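Local coordinates for glutathione-specific gamma-glutamylcyclotransferase (Saccharomyces cerevisiae S288c, PDB 5HWI), which cleaves glutathione into 5-oxo-L-proline and the dipeptide Cys-Gly, acting on glutathione but not on other gamma-glutamyl peptides, at residues Ala30-Phe35 against Leu90-Val95; Glu125-Thr130 against Asn149-Arg154. The protein carries 4 engineered substitutions. All coordinates share one frame; numbering follows the deposited sequence. Where two conformers were deposited one is given.

Interaction 1. Residues Ala30-Phe35 against Leu90-Val95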
ATOM      1  N   ALA A  30       9.142  -0.674  -5.716  1.00 22.22           N
ATOM      2  CA  ALA A  30       9.239  -1.938  -4.996  1.00 23.35           C
ATOM      3  C   ALA A  30       8.050  -2.829  -5.337  1.00 27.42           C
ATOM      4  O   ALA A  30       6.920  -2.351  -5.318  1.00 27.41           O
ATOM      5  CB  ALA A  30       9.260  -1.704  -3.488  1.00 25.88           C
ATOM      6  N   ILE A  31       8.317  -4.097  -5.645  1.00 22.84           N
ATOM      7  CA  ILE A  31       7.281  -5.104  -5.885  1.00 22.97           C
ATOM      8  C   ILE A  31       7.083  -5.852  -4.579  1.00 24.05           C
ATOM      9  O   ILE A  31       8.006  -6.505  -4.080  1.00 24.31           O
ATOM     10  CB  ILE A  31       7.662  -6.095  -6.988  1.00 27.12           C
ATOM     11  CG1 ILE A  31       8.218  -5.420  -8.257  1.00 34.34           C
ATOM     12  CG2 ILE A  31       6.504  -7.031  -7.264  1.00 27.96           C
ATOM     13  CD1 ILE A  31       7.425  -4.325  -8.721  1.00 41.19           C
ATOM     14  N   ILE A  32       5.893  -5.760  -4.012  1.00 24.36           N
ATOM     15  CA  ILE A  32       5.587  -6.434  -2.759  1.00 20.37           C
ATOM     16  C   ILE A  32       4.908  -7.763  -3.120  1.00 25.59           C
ATOM     17  O   ILE A  32       3.735  -7.771  -3.528  1.00 30.76           O
ATOM     18  CB  ILE A  32       4.666  -5.579  -1.877  1.00 24.17           C
ATOM     19  CG1 ILE A  32       5.219  -4.150  -1.728  1.00 30.23           C
ATOM     20  CG2 ILE A  32       4.591  -6.179  -0.487  1.00 29.23           C
ATOM     21  CD1 ILE A  32       4.113  -3.076  -1.552  1.00 27.95           C
ATOM     22  N   HIS A  33       5.595  -8.875  -2.931  1.00 25.98           N
ATOM     23  CA  HIS A  33       4.929 -10.172  -3.154  1.00 28.72           C
ATOM     24  C   HIS A  33       4.299 -10.671  -1.861  1.00 30.37           C
ATOM     25  O   HIS A  33       4.794 -10.403  -0.764  1.00 29.35           O
ATOM     26  CB  HIS A  33       5.890 -11.234  -3.707  1.00 31.00           C
ATOM     27  CG  HIS A  33       6.300 -10.985  -5.124  1.00 37.12           C
ATOM     28  ND1 HIS A  33       5.594 -11.469  -6.203  1.00 39.95           N
ATOM     29  CD2 HIS A  33       7.316 -10.248  -5.642  1.00 38.79           C
ATOM     30  CE1 HIS A  33       6.176 -11.080  -7.325  1.00 42.00           C
ATOM     31  NE2 HIS A  33       7.227 -10.345  -7.013  1.00 40.10           N
ATOM     32  N   GLY A  34       3.171 -11.379  -1.991  1.00 25.22           N
ATOM     33  CA  GLY A  34       2.568 -12.032  -0.838  1.00 29.40           C
ATOM     34  C   GLY A  34       1.608 -11.169  -0.028  1.00 30.09           C
ATOM     35  O   GLY A  34       1.192 -11.594   1.065  1.00 28.69           O
ATOM     36  N   PHE A  35       1.200 -10.017  -0.563  1.00 24.42           N
ATOM     37  CA  PHE A  35       0.249  -9.109   0.081  1.00 25.09           C
ATOM     38  C   PHE A  35      -0.715  -8.567  -0.965  1.00 28.47           C
ATOM     39  O   PHE A  35      -0.347  -8.324  -2.123  1.00 27.58           O
ATOM     40  CB  PHE A  35       0.933  -7.897   0.755  1.00 23.09           C
ATOM     41  CG  PHE A  35       1.731  -8.276   1.986  1.00 26.29           C
ATOM     42  CD1 PHE A  35       3.063  -8.737   1.864  1.00 26.68           C
ATOM     43  CD2 PHE A  35       1.175  -8.162   3.243  1.00 26.21           C
ATOM     44  CE1 PHE A  35       3.828  -9.116   3.002  1.00 30.46           C
ATOM     45  CE2 PHE A  35       1.942  -8.531   4.418  1.00 33.29           C
ATOM     46  CZ  PHE A  35       3.274  -9.001   4.283  1.00 32.04           C
ATOM     47  N   LEU A  90       0.387 -13.043  -5.309  1.00 31.21           N
ATOM     48  CA  LEU A  90      -0.163 -11.763  -4.888  1.00 30.58           C
ATOM     49  C   LEU A  90       0.923 -10.718  -5.107  1.00 32.32           C
ATOM     50  O   LEU A  90       2.023 -10.861  -4.575  1.00 32.11           O
ATOM     51  CB  LEU A  90      -0.543 -11.726  -3.410  1.00 32.37           C
ATOM     52  CG  LEU A  90      -1.564 -12.736  -2.932  1.00 38.40           C
ATOM     53  CD1 LEU A  90      -1.635 -12.667  -1.415  1.00 37.56           C
ATOM     54  CD2 LEU A  90      -2.896 -12.418  -3.550  1.00 39.72           C
ATOM     55  N   VAL A  91       0.610  -9.683  -5.872  1.00 27.17           N
ATOM     56  CA  VAL A  91       1.592  -8.652  -6.189  1.00 29.04           C
ATOM     57  C   VAL A  91       0.960  -7.321  -5.858  1.00 26.87           C
ATOM     58  O   VAL A  91      -0.198  -7.077  -6.236  1.00 28.35           O
ATOM     59  CB  VAL A  91       2.001  -8.704  -7.669  1.00 33.99           C
ATOM     60  CG1 VAL A  91       2.897  -7.489  -7.996  1.00 35.02           C
ATOM     61  CG2 VAL A  91       2.706 -10.004  -7.945  1.00 37.28           C
ATOM     62  N   THR A  92       1.666  -6.493  -5.083  1.00 23.52           N
ATOM     63  CA  THR A  92       1.240  -5.111  -4.838  1.00 20.13           C
ATOM     64  C   THR A  92       2.447  -4.248  -5.146  1.00 24.27           C
ATOM     65  O   THR A  92       3.559  -4.609  -4.744  1.00 25.65           O
ATOM     66  CB  THR A  92       0.823  -4.868  -3.370  1.00 23.45           C
ATOM     67  OG1 THR A  92      -0.321  -5.695  -3.035  1.00 30.18           O
ATOM     68  CG2 THR A  92       0.483  -3.430  -3.104  1.00 25.41           C
ATOM     69  N   ILE A  93       2.236  -3.137  -5.852  1.00 21.56           N
ATOM     70  CA  ILE A  93       3.329  -2.196  -6.129  1.00 22.02           C
ATOM     71  C   ILE A  93       3.373  -1.137  -5.061  1.00 22.29           C
ATOM     72  O   ILE A  93       2.349  -0.536  -4.701  1.00 20.81           O
ATOM     73  CB  ILE A  93       3.171  -1.545  -7.521  1.00 29.49           C
ATOM     74  CG1 ILE A  93       3.052  -2.585  -8.614  1.00 35.42           C
ATOM     75  CG2 ILE A  93       4.316  -0.551  -7.838  1.00 31.44           C
ATOM     76  CD1 ILE A  93       4.174  -3.497  -8.640  1.00 39.90           C
ATOM     77  N   GLY A  94       4.600  -0.763  -4.658  1.00 22.22           N
ATOM     78  CA  GLY A  94       4.783   0.394  -3.805  1.00 20.17           C
ATOM     79  C   GLY A  94       6.170   1.036  -4.040  1.00 20.59           C
ATOM     80  O   GLY A  94       6.771   0.848  -5.103  1.00 19.89           O
ATOM     81  N   VAL A  95       6.644   1.826  -3.084  0.52 21.04           N
ATOM     82  CA  VAL A  95       7.994   2.384  -3.155  0.52 20.37           C
ATOM     83  C   VAL A  95       8.618   2.234  -1.781  0.52 22.09           C
ATOM     84  O   VAL A  95       7.929   2.220  -0.758  0.52 22.47           O
ATOM     85  CB  VAL A  95       8.051   3.863  -3.582  0.52 22.85           C
ATOM     86  CG1 VAL A  95       7.697   4.008  -5.050  0.52 24.50           C
ATOM     87  CG2 VAL A  95       7.135   4.711  -2.685  0.52 22.01           C
TER
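Thr-92 and Ile-32 sit opposite each other as a hydrogen-bonded pair of two antiparallel strands, Ile-32 N donating to Thr-92 O at 2.7 Å and Thr-92 N answering to Ile-32 O. The same ladder runs on through Ala-30 and Gly-94, and past the end of the strand Gly-34 N reaches Leu-90 O at 2.9 Å.

Ile-32 is worth tracing outward. Its CB lies 3.2 Å from Thr-92 O; CG1, anti to its own carbonyl carbon (chi1 -51°), stays over that same oxygen, and CD1, still near it, runs on to meet Thr-92 CG2 at 4.0 Å and Gly-94 N at 3.9 Å. Strand 120-128 covers this face through Val-126, and Leu-11, a substrate-binding residue by similarity, touches Ile-32 too.

Thr-92 splits its branches: CG2 goes to Ile-32, while OG1 donates to Phe-35 O at 2.8 Å, approaching from above the carbonyl plane. A valine here, lacking the hydroxyl, would probably leave Phe-35 O without this donor and the turn after the strand less firmly tied.

On the other face, Ile-31 and Ile-93 run side by side, their CD1 atoms pressed to 3.4 Å, tighter than usual. Val-91 CG2 rests obliquely by the His-33 ring, whose ND1 is bonded to Asp-88 O. Gly-34, at phi 87°, leaves no room for a side chain beside the preceding carbonyl. Five backbone bonds thus tie the segments together, between a buried face of Ala-30, Ile-32 and Thr-92 and a partly exposed one carrying Ile-31 and Ile-93.

Interaction 2. Residues Glu125-Thr130 against Asn149-Arg154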
ATOM      1  N   GLU A 125       9.705  -8.358   3.067  1.00 29.65           N
ATOM      2  CA  GLU A 125      10.622  -8.380   1.924  1.00 28.25           C
ATOM      3  C   GLU A 125       9.955  -7.787   0.686  1.00 28.63           C
ATOM      4  O   GLU A 125       8.777  -8.046   0.436  1.00 29.18           O
ATOM      5  CB  GLU A 125      11.039  -9.812   1.590  1.00 32.45           C
ATOM      6  CG  GLU A 125      11.740 -10.484   2.686  1.00 39.09           C
ATOM      7  CD  GLU A 125      12.147 -11.914   2.310  1.00 53.50           C
ATOM      8  OE1 GLU A 125      11.438 -12.575   1.517  1.00 53.45           O
ATOM      9  OE2 GLU A 125      13.215 -12.340   2.792  1.00 59.76           O
ATOM     10  N   VAL A 126      10.705  -6.979  -0.086  1.00 22.33           N
ATOM     11  CA  VAL A 126      10.198  -6.460  -1.362  1.00 22.11           C
ATOM     12  C   VAL A 126      11.260  -6.697  -2.414  1.00 25.48           C
ATOM     13  O   VAL A 126      12.442  -6.874  -2.099  1.00 26.24           O
ATOM     14  CB  VAL A 126       9.857  -4.949  -1.325  1.00 22.19           C
ATOM     15  CG1 VAL A 126       8.821  -4.706  -0.268  1.00 23.32           C
ATOM     16  CG2 VAL A 126      11.138  -4.083  -1.062  1.00 23.64           C
ATOM     17  N   HIS A 127      10.823  -6.758  -3.670  1.00 22.62           N
ATOM     18  CA  HIS A 127      11.750  -6.897  -4.780  1.00 26.81           C
ATOM     19  C   HIS A 127      11.985  -5.505  -5.349  1.00 26.36           C
ATOM     20  O   HIS A 127      11.027  -4.781  -5.633  1.00 26.13           O
ATOM     21  CB  HIS A 127      11.208  -7.802  -5.884  1.00 30.33           C
ATOM     22  CG  HIS A 127      10.962  -9.209  -5.464  1.00 32.30           C
ATOM     23  ND1 HIS A 127      11.025 -10.260  -6.350  1.00 37.29           N
ATOM     24  CD2 HIS A 127      10.589  -9.738  -4.275  1.00 37.26           C
ATOM     25  CE1 HIS A 127      10.751 -11.387  -5.714  1.00 37.95           C
ATOM     26  NE2 HIS A 127      10.472 -11.098  -4.454  1.00 36.51           N
ATOM     27  N   LEU A 128      13.260  -5.113  -5.516  1.00 25.59           N
ATOM     28  CA  LEU A 128      13.513  -3.752  -5.966  1.00 24.77           C
ATOM     29  C   LEU A 128      13.477  -3.639  -7.484  1.00 26.59           C
ATOM     30  O   LEU A 128      14.087  -4.423  -8.206  1.00 31.62           O
ATOM     31  CB  LEU A 128      14.880  -3.263  -5.453  1.00 21.84           C
ATOM     32  CG  LEU A 128      15.008  -3.214  -3.948  1.00 23.11           C
ATOM     33  CD1 LEU A 128      16.449  -2.764  -3.604  1.00 23.08           C
ATOM     34  CD2 LEU A 128      14.006  -2.283  -3.292  1.00 23.42           C
ATOM     35  N   GLU A 129      12.822  -2.603  -7.979  1.00 25.68           N
ATOM     36  CA  GLU A 129      12.903  -2.318  -9.411  1.00 31.04           C
ATOM     37  C   GLU A 129      13.730  -1.042  -9.581  1.00 28.98           C
ATOM     38  O   GLU A 129      13.205   0.081  -9.558  1.00 28.95           O
ATOM     39  CB  GLU A 129      11.490  -2.207 -10.035  1.00 36.47           C
ATOM     40  CG  GLU A 129      11.509  -1.736 -11.483  1.00 51.39           C
ATOM     41  CD  GLU A 129      11.987  -2.794 -12.485  1.00 66.58           C
ATOM     42  OE1 GLU A 129      12.473  -3.872 -12.079  1.00 69.19           O
ATOM     43  OE2 GLU A 129      11.899  -2.516 -13.704  1.00 74.66           O
ATOM     44  N   THR A 130      15.033  -1.215  -9.761  1.00 26.58           N
ATOM     45  CA  THR A 130      15.960  -0.095  -9.753  1.00 29.54           C
ATOM     46  C   THR A 130      16.145   0.466 -11.153  1.00 35.80           C
ATOM     47  O   THR A 130      16.078  -0.258 -12.159  1.00 36.98           O
ATOM     48  CB  THR A 130      17.325  -0.550  -9.196  1.00 32.32           C
ATOM     49  OG1 THR A 130      17.749  -1.734  -9.902  1.00 30.93           O
ATOM     50  CG2 THR A 130      17.208  -0.855  -7.696  1.00 29.68           C
ATOM     51  N   ASN A 149      15.013 -16.051  -6.837  1.00 56.07           N
ATOM     52  CA  ASN A 149      15.255 -17.075  -7.849  1.00 66.75           C
ATOM     53  C   ASN A 149      14.285 -16.966  -9.021  1.00 65.32           C
ATOM     54  O   ASN A 149      14.665 -17.221 -10.170  1.00 69.42           O
ATOM     55  CB  ASN A 149      15.191 -18.459  -7.205  1.00 76.01           C
ATOM     56  CG  ASN A 149      16.239 -18.625  -6.118  1.00 84.18           C
ATOM     57  OD1 ASN A 149      17.419 -18.830  -6.414  1.00 85.57           O
ATOM     58  ND2 ASN A 149      15.823 -18.510  -4.855  1.00 86.23           N
ATOM     59  N   LYS A 150      13.046 -16.570  -8.764  1.00 59.25           N
ATOM     60  CA  LYS A 150      12.089 -16.473  -9.857  1.00 59.32           C
ATOM     61  C   LYS A 150      12.219 -15.129 -10.577  1.00 62.14           C
ATOM     62  O   LYS A 150      12.438 -15.084 -11.793  1.00 64.27           O
ATOM     63  CB  LYS A 150      10.673 -16.692  -9.317  1.00 57.87           C
ATOM     64  N   SER A 151      12.135 -14.018  -9.831  1.00 52.49           N
ATOM     65  CA  SER A 151      12.054 -12.699 -10.447  1.00 45.79           C
ATOM     66  C   SER A 151      13.397 -12.164 -10.913  1.00 48.27           C
ATOM     67  O   SER A 151      13.423 -11.251 -11.746  1.00 49.13           O
ATOM     68  CB  SER A 151      11.438 -11.701  -9.465  1.00 44.09           C
ATOM     69  OG  SER A 151      12.428 -11.227  -8.555  1.00 38.77           O
ATOM     70  N   GLY A 152      14.504 -12.666 -10.361  1.00 42.22           N
ATOM     71  CA  GLY A 152      15.803 -12.086 -10.619  1.00 46.56           C
ATOM     72  C   GLY A 152      16.039 -10.698 -10.059  1.00 42.60           C
ATOM     73  O   GLY A 152      17.055 -10.081 -10.413  1.00 49.91           O
ATOM     74  N   LYS A 153      15.160 -10.184  -9.200  1.00 35.35           N
ATOM     75  CA  LYS A 153      15.345  -8.869  -8.593  1.00 33.81           C
ATOM     76  C   LYS A 153      16.001  -8.979  -7.219  1.00 33.33           C
ATOM     77  O   LYS A 153      15.853  -9.980  -6.512  1.00 32.56           O
ATOM     78  CB  LYS A 153      14.022  -8.137  -8.413  1.00 32.93           C
ATOM     79  CG  LYS A 153      13.106  -8.207  -9.610  1.00 47.33           C
ATOM     80  CD  LYS A 153      13.630  -7.365 -10.742  1.00 59.02           C
ATOM     81  CE  LYS A 153      12.553  -7.150 -11.816  1.00 65.60           C
ATOM     82  NZ  LYS A 153      13.182  -6.612 -13.066  1.00 70.80           N
ATOM     83  N   ARG A 154      16.679  -7.906  -6.831  1.00 30.81           N
ATOM     84  CA  ARG A 154      17.259  -7.832  -5.497  1.00 29.00           C
ATOM     85  C   ARG A 154      16.146  -7.735  -4.451  1.00 30.12           C
ATOM     86  O   ARG A 154      15.177  -6.989  -4.624  1.00 29.35           O
ATOM     87  CB  ARG A 154      18.178  -6.614  -5.370  1.00 25.92           C
ATOM     88  CG  ARG A 154      19.378  -6.561  -6.371  1.00 27.39           C
ATOM     89  CD  ARG A 154      20.308  -7.723  -6.160  1.00 28.85           C
ATOM     90  NE  ARG A 154      21.449  -7.604  -7.070  1.00 32.42           N
ATOM     91  CZ  ARG A 154      22.528  -8.369  -6.985  1.00 33.08           C
ATOM     92  NH1 ARG A 154      22.628  -9.280  -6.004  1.00 33.04           N
ATOM     93  NH2 ARG A 154      23.527  -8.234  -7.869  1.00 36.40           N
TER
HETATM   94  O   HOH W   1      16.546  -5.488  -8.445  1.00 30.08           O
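His-127 turns the edge of its imidazole to Ser-151, and ND1 and OG meet at 2.8 Å nearly in the ring plane, either atom being a possible donor. Chi1 (-62°) sets the ring beside its own backbone N, and the turn about chi2 points ND1 at the serine. Ser-151 CB lies in the same plane at the ring edge, so the serine comes at the imidazole from its edge, not over a face; the rings of His-33 and His-148 meet this imidazole as well.

Ser-151 OG has a second partner in Lys-153 N, which donates to it at 3.0 Å. This closes an ST turn around Gly-152, whose positive phi suits a glycine, and the loop leading to strand 155-162 is folded back against the end of strand 120-128. Here the touching parts of the two segments run almost at right angles, 94° apart, yet one backbone bond joins them: Leu-128 N to Arg-154 O, 2.8 Å. A water extends the pairing, donating to Leu-128 O at 2.7 Å and accepting from Arg-154 N.

Lys-153 starts with CB against His-127 CB at 3.8 Å, bends at chi2 (-71°), passes Leu-128 O with CD and delivers NZ to Glu-129 OE1 at 3.0 Å. The two side chains cross aslant, and the ammonium takes the syn lone pair of OE1, on the side of the other carboxylate oxygen. Glu-129 is bent at chi2 as well, which brings its carboxylate round to the lysine. Arg-154 sends its guanidinium away from the strand, NH1 bonding to Leu-145 O.

Overall arrangement
Both contacts use neighbouring strands of one mixed sheet: strand 26-33 lies between 91-99 and 120-128, and Ile-31 N probably bonds to His-127 O at 2.8 Å. The contact centres are about 10 Å apart. Interaction 1, centred about 8 Å from the chain centre, is a regular strand ladder with mostly apolar side-chain packing. Interaction 2, centred about 17 Å out, meets a loop rather than a strand, so one direct backbone bond, a bridging water, a serine-histidine bond and a salt bridge replace the ladder. Both are partly buried, but interaction 1 is the more central, with seven of its twelve touching residues buried against three of seven in interaction 2.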